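Local coordinates for protein rhophilin-2 (Homo sapiens, PDB 2VSV) that binds GTP-bound Rho and may limit stress fibre formation or raise F-actin turnover, seen here through its PDZ domain, at residues Leu36-Arg41 and Ile96-Val101; Gln72-Lys77 and Met85-Ser90. All coordinates share one frame; numbering follows the deposited sequence.

Contact 1 of 2, residues Leu36-Arg41 and Ile96-Val101; sequences LGFTLR and IEMKVV
E97 OE2 has two partners: K99 NZ, 2.7 Å away on the syn side and 33° out of the carboxylate plane, in a salt bridge, and the hydroxyl of S26 on the adjoining strand 25-29. This polar pair occupies one face of strand 96-101. The other face carries I96 and M98 into the core of the PDZ domain, where they meet L36 and F38 of the L-G-F sequence that in PDZ domains corresponds to the carboxylate-binding loop; it leads into strand 38-41, the counterpart of the strand that forms one wall of the peptide groove. Between L36 and F38, G37 takes a left-handed backbone conformation as the loop turns into the strand.

The contact between the two segments is entirely apolar, and it is thin, because the backbones stand well apart: even the nearest CA atoms, those of L36 and I96, are 10.0 Å from each other. M98 and F38 reach about equally far into the gap. The CG of M98 sits between the backbone N and the carbonyl carbon (chi1 67°), and from there the chain runs extended into the core, ending 3.9 Å from F38 CZ with its CE methyl. The methyl approaches the ring obliquely. F38 comes from the opposite direction, its own CG likewise set between N and carbonyl carbon (chi1 49°), which turns the ring inward, where V48 and L51 of strand 47-51 also pack on it.

The F38 ring is further hemmed in by its own segment. L36 CD2 lies over one face, 3.2 Å above the plane and displaced toward the rim, while L40 CD2 lies at the edge, in the ring plane. The L36 and I96 side chains cross at roughly a right angle, and their CD1 methyls meet at 4.2 Å.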
loop_
_atom_site.group_PDB
_atom_site.type_symbol
_atom_site.label_atom_id
_atom_site.label_comp_id
_atom_site.label_asym_id
_atom_site.label_seq_id
_atom_site.Cartn_x
_atom_site.Cartn_y
_atom_site.Cartn_z
ATOM N N LEU B 36 7.087 20.838 -4.331
ATOM C CA LEU B 36 6.224 19.736 -4.777
ATOM C C LEU B 36 5.483 19.127 -3.582
ATOM O O LEU B 36 4.364 18.673 -3.724
ATOM C CB LEU B 36 7.084 18.676 -5.477
ATOM C CG LEU B 36 6.436 17.532 -6.275
ATOM C CD1 LEU B 36 5.973 17.970 -7.665
ATOM C CD2 LEU B 36 7.433 16.378 -6.414
ATOM N N GLY B 37 6.106 19.145 -2.405
ATOM C CA GLY B 37 5.492 18.623 -1.191
ATOM C C GLY B 37 5.672 17.141 -0.946
ATOM O O GLY B 37 5.167 16.607 0.055
ATOM N N PHE B 38 6.379 16.452 -1.835
ATOM C CA PHE B 38 6.677 15.041 -1.590
ATOM C C PHE B 38 8.042 14.687 -2.081
ATOM O O PHE B 38 8.543 15.345 -2.973
ATOM C CB PHE B 38 5.621 14.076 -2.184
ATOM C CG PHE B 38 5.256 14.325 -3.616
ATOM C CD1 PHE B 38 5.880 13.620 -4.639
ATOM C CD2 PHE B 38 4.262 15.232 -3.943
ATOM C CE1 PHE B 38 5.525 13.810 -5.963
ATOM C CE2 PHE B 38 3.899 15.448 -5.286
ATOM C CZ PHE B 38 4.520 14.740 -6.286
ATOM N N THR B 39 8.635 13.658 -1.489
ATOM C CA THR B 39 9.825 13.046 -2.066
ATOM C C THR B 39 9.471 11.803 -2.853
ATOM O O THR B 39 8.342 11.310 -2.829
ATOM C CB THR B 39 10.908 12.714 -1.039
ATOM O OG1 THR B 39 10.437 11.707 -0.142
ATOM C CG2 THR B 39 11.333 14.012 -0.267
ATOM N N LEU B 40 10.448 11.319 -3.600
ATOM C CA LEU B 40 10.275 10.220 -4.524
ATOM C C LEU B 40 11.340 9.179 -4.213
ATOM O O LEU B 40 12.377 9.508 -3.649
ATOM C CB LEU B 40 10.499 10.708 -5.961
ATOM C CG LEU B 40 9.516 11.737 -6.503
ATOM C CD1 LEU B 40 9.981 12.262 -7.863
ATOM C CD2 LEU B 40 8.139 11.118 -6.595
ATOM N N ARG B 41 11.085 7.947 -4.609
ATOM C CA ARG B 41 11.958 6.815 -4.272
ATOM C C ARG B 41 11.845 5.736 -5.330
ATOM O O ARG B 41 10.785 5.542 -5.900
ATOM C CB ARG B 41 11.534 6.258 -2.907
ATOM C CG ARG B 41 12.352 5.122 -2.394
ATOM C CD ARG B 41 11.932 4.748 -0.971
ATOM N NE ARG B 41 10.679 3.970 -0.909
ATOM C CZ ARG B 41 10.396 3.058 0.028
ATOM N NH1 ARG B 41 11.260 2.790 1.001
ATOM N NH2 ARG B 41 9.244 2.399 -0.006
ATOM N N ILE B 96 -0.111 20.422 -12.675
ATOM C CA ILE B 96 0.429 19.086 -12.962
ATOM C C ILE B 96 -0.748 18.091 -12.869
ATOM O O ILE B 96 -1.598 18.183 -11.965
ATOM C CB ILE B 96 1.515 18.684 -11.959
ATOM C CG1 ILE B 96 2.622 19.740 -11.907
ATOM C CG2 ILE B 96 2.112 17.334 -12.343
ATOM C CD1 ILE B 96 3.735 19.452 -10.881
ATOM N N GLU B 97 -0.814 17.189 -13.843
ATOM C CA GLU B 97 -1.668 16.011 -13.780
ATOM C C GLU B 97 -0.713 14.823 -13.818
ATOM O O GLU B 97 0.152 14.766 -14.674
ATOM C CB GLU B 97 -2.675 15.973 -14.937
ATOM C CG GLU B 97 -3.752 14.869 -14.818
ATOM C CD GLU B 97 -3.283 13.470 -15.286
ATOM O OE1 GLU B 97 -2.170 13.344 -15.870
ATOM O OE2 GLU B 97 -4.041 12.494 -15.103
ATOM N N MET B 98 -0.815 13.947 -12.817
ATOM C CA MET B 98 -0.179 12.644 -12.872
ATOM C C MET B 98 -1.222 11.576 -12.525
ATOM O O MET B 98 -2.276 11.875 -11.912
ATOM C CB MET B 98 1.019 12.584 -11.940
ATOM C CG MET B 98 0.724 12.662 -10.523
ATOM S SD MET B 98 2.280 12.641 -9.631
ATOM C CE MET B 98 1.679 12.591 -7.945
ATOM N N LYS B 99 -0.958 10.360 -12.989
ATOM C CA LYS B 99 -1.710 9.214 -12.563
ATOM C C LYS B 99 -0.863 8.320 -11.683
ATOM O O LYS B 99 0.301 8.032 -11.972
ATOM C CB LYS B 99 -2.267 8.434 -13.760
ATOM C CG LYS B 99 -3.400 9.184 -14.460
ATOM C CD LYS B 99 -3.928 8.457 -15.656
ATOM C CE LYS B 99 -5.041 9.256 -16.352
ATOM N NZ LYS B 99 -4.538 10.542 -16.947
ATOM N N VAL B 100 -1.475 7.887 -10.599
ATOM C CA VAL B 100 -0.846 7.037 -9.619
ATOM C C VAL B 100 -1.654 5.775 -9.374
ATOM O O VAL B 100 -2.884 5.732 -9.602
ATOM C CB VAL B 100 -0.644 7.763 -8.270
ATOM C CG1 VAL B 100 0.379 8.907 -8.400
ATOM C CG2 VAL B 100 -1.975 8.241 -7.720
ATOM N N VAL B 101 -0.953 4.740 -8.917
ATOM C CA VAL B 101 -1.607 3.536 -8.438
ATOM C C VAL B 101 -1.098 3.248 -7.043
ATOM O O VAL B 101 0.073 3.474 -6.738
ATOM C CB VAL B 101 -1.387 2.327 -9.368
ATOM C CG1 VAL B 101 -2.052 2.560 -10.667
ATOM C CG2 VAL B 101 0.114 2.028 -9.574
#

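Contact 2 of 2, residues Gln72-Lys77 and Met85-Ser90; sequences QLVDCK and MKLLKS
L87 pushes its CD1 methyl toward V74, and the two side chains meet tip to tip, with L87 CD1 4.0 Å from V74 CG1. The branch of V74 doing the touching is the one anti to its backbone N (chi1 174°). C76, two residues further on, also faces the helix, and its SG lies 4.3 Å from the same L87 CD1. One leucine methyl therefore serves both residues, and the contact is purely apolar. It grades from the surface inward, with V74 exposed and C76 buried.

D75, between them, points away from the helix and organises the turn that follows. Its OD1 accepts from the backbone N of K77 at 3.0 Å in a nearly straight bond (165°), making an Asx turn; the N-H comes from well above the carboxylate plane, 58° out of it. On the helix side, the S90 hydroxyl donates to L87 O over 2.6 Å, so the residue whose side chain makes the contact also has its carbonyl held by the serine near the end of the helix.

This is the packing of helix 81-89, which in PDZ domains flanks the peptide groove, against the short strand 74-75 at the margin of the four-stranded sheet. I71 of strand 67-71 touches both C76 and L87, and L79, in the loop before the helix, touches L87 as well.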
loop_
_atom_site.group_PDB
_atom_site.type_symbol
_atom_site.label_atom_id
_atom_site.label_comp_id
_atom_site.label_asym_id
_atom_site.label_seq_id
_atom_site.Cartn_x
_atom_site.Cartn_y
_atom_site.Cartn_z
ATOM N N GLN B 72 0.621 13.666 -17.268
ATOM C CA GLN B 72 -0.176 13.889 -18.470
ATOM C C GLN B 72 -0.113 12.637 -19.363
ATOM O O GLN B 72 -0.415 11.560 -18.889
ATOM C CB GLN B 72 0.262 15.147 -19.209
ATOM C CG GLN B 72 0.070 16.476 -18.411
ATOM C CD GLN B 72 0.531 17.719 -19.169
ATOM O OE1 GLN B 72 1.140 17.617 -20.248
ATOM N NE2 GLN B 72 0.229 18.912 -18.609
ATOM N N LEU B 73 0.241 12.777 -20.636
ATOM C CA LEU B 73 0.240 11.635 -21.520
ATOM C C LEU B 73 1.646 11.113 -21.733
ATOM O O LEU B 73 1.859 10.389 -22.693
ATOM C CB LEU B 73 -0.462 11.963 -22.855
ATOM C CG LEU B 73 -1.945 12.409 -22.775
ATOM C CD1 LEU B 73 -2.540 12.642 -24.167
ATOM C CD2 LEU B 73 -2.823 11.408 -22.020
ATOM N N VAL B 74 2.574 11.446 -20.821
ATOM C CA VAL B 74 3.936 10.891 -20.825
ATOM C C VAL B 74 3.947 9.696 -19.892
ATOM O O VAL B 74 3.532 9.792 -18.720
ATOM C CB VAL B 74 5.030 11.919 -20.364
ATOM C CG1 VAL B 74 6.414 11.233 -20.247
ATOM C CG2 VAL B 74 5.107 13.110 -21.348
ATOM N N ASP B 75 4.390 8.561 -20.429
ATOM C CA ASP B 75 4.457 7.339 -19.665
ATOM C C ASP B 75 5.636 7.429 -18.717
ATOM O O ASP B 75 6.753 7.713 -19.158
ATOM C CB ASP B 75 4.658 6.148 -20.606
ATOM C CG ASP B 75 4.525 4.796 -19.904
ATOM O OD1 ASP B 75 4.183 4.737 -18.693
ATOM O OD2 ASP B 75 4.762 3.781 -20.593
ATOM N N CYS B 76 5.396 7.134 -17.446
ATOM C CA CYS B 76 6.459 7.163 -16.426
ATOM C C CYS B 76 6.875 5.797 -15.910
ATOM O O CYS B 76 7.745 5.721 -15.020
ATOM C CB CYS B 76 6.023 8.004 -15.228
ATOM S SG CYS B 76 5.961 9.719 -15.692
ATOM N N LYS B 77 6.212 4.748 -16.425
ATOM C CA LYS B 77 6.342 3.391 -15.882
ATOM C C LYS B 77 7.761 2.888 -15.928
ATOM O O LYS B 77 8.182 2.172 -15.006
ATOM C CB LYS B 77 5.389 2.389 -16.564
ATOM C CG LYS B 77 3.998 2.363 -15.933
ATOM C CD LYS B 77 3.116 1.280 -16.590
ATOM C CE LYS B 77 1.923 1.852 -17.320
ATOM N NZ LYS B 77 0.823 2.194 -16.363
ATOM N N MET B 85 11.736 13.204 -11.592
ATOM C CA MET B 85 12.008 14.507 -11.002
ATOM C C MET B 85 12.138 15.605 -12.064
ATOM O O MET B 85 11.538 16.672 -11.934
ATOM C CB MET B 85 13.264 14.435 -10.131
ATOM C CG MET B 85 13.657 15.735 -9.471
ATOM S SD MET B 85 14.882 15.394 -8.199
ATOM C CE MET B 85 13.924 14.184 -7.281
ATOM N N LYS B 86 12.895 15.344 -13.131
ATOM C CA LYS B 86 13.063 16.359 -14.169
ATOM C C LYS B 86 11.767 16.699 -14.873
ATOM O O LYS B 86 11.470 17.874 -15.089
ATOM C CB LYS B 86 14.110 15.926 -15.184
ATOM C CG LYS B 86 15.490 16.016 -14.669
ATOM C CD LYS B 86 16.434 15.293 -15.590
ATOM C CE LYS B 86 17.852 15.358 -15.076
ATOM N NZ LYS B 86 18.789 14.949 -16.131
ATOM N N LEU B 87 10.957 15.695 -15.178
ATOM C CA LEU B 87 9.601 15.955 -15.664
ATOM C C LEU B 87 8.754 16.835 -14.739
ATOM O O LEU B 87 8.137 17.805 -15.191
ATOM C CB LEU B 87 8.845 14.650 -15.922
ATOM C CG LEU B 87 9.254 13.992 -17.237
ATOM C CD1 LEU B 87 8.695 12.554 -17.302
ATOM C CD2 LEU B 87 8.801 14.874 -18.454
ATOM N N LEU B 88 8.672 16.499 -13.456
ATOM C CA LEU B 88 7.872 17.329 -12.565
ATOM C C LEU B 88 8.465 18.720 -12.421
ATOM O O LEU B 88 7.718 19.690 -12.308
ATOM C CB LEU B 88 7.696 16.692 -11.172
ATOM C CG LEU B 88 7.002 15.348 -11.191
ATOM C CD1 LEU B 88 7.539 14.425 -10.007
ATOM C CD2 LEU B 88 5.489 15.618 -11.208
ATOM N N LYS B 89 9.805 18.838 -12.408
ATOM C CA LYS B 89 10.380 20.154 -12.226
ATOM C C LYS B 89 9.952 21.087 -13.394
ATOM O O LYS B 89 9.664 22.263 -13.194
ATOM C CB LYS B 89 11.893 20.110 -12.073
ATOM C CG LYS B 89 12.437 21.480 -11.636
ATOM C CD LYS B 89 13.760 21.412 -10.888
ATOM C CE LYS B 89 14.355 22.808 -10.704
ATOM N NZ LYS B 89 13.419 23.769 -10.021
ATOM N N SER B 90 9.839 20.496 -14.576
ATOM C CA SER B 90 9.499 21.203 -15.807
ATOM C C SER B 90 8.174 21.972 -15.757
ATOM O O SER B 90 7.963 22.888 -16.563
ATOM C CB SER B 90 9.472 20.211 -16.985
ATOM O OG SER B 90 8.176 19.603 -17.074
#

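In the fold
Contact 2 is nested in the chain inside the loop closed by contact 1, and their centres are about 9 Å apart. L88 links them: its CD1 lies 3.9 Å from L40 CD1 and 4.1 Å from L36 CD2, while its CD2 lies 4.0 Å from I96 CG2. Helix 81-89 is thus packed at once on strand 74-75 through L87 and on both segments of contact 1 through L88. A probable hydrogen bond, Q72 N to E97 O at 2.9 Å, adds a backbone tie between residues 72-77 and 96-101. Strand 38-41 and helix 81-89 correspond to the two walls between which PDZ domains typically hold a ligand's C-terminal peptide.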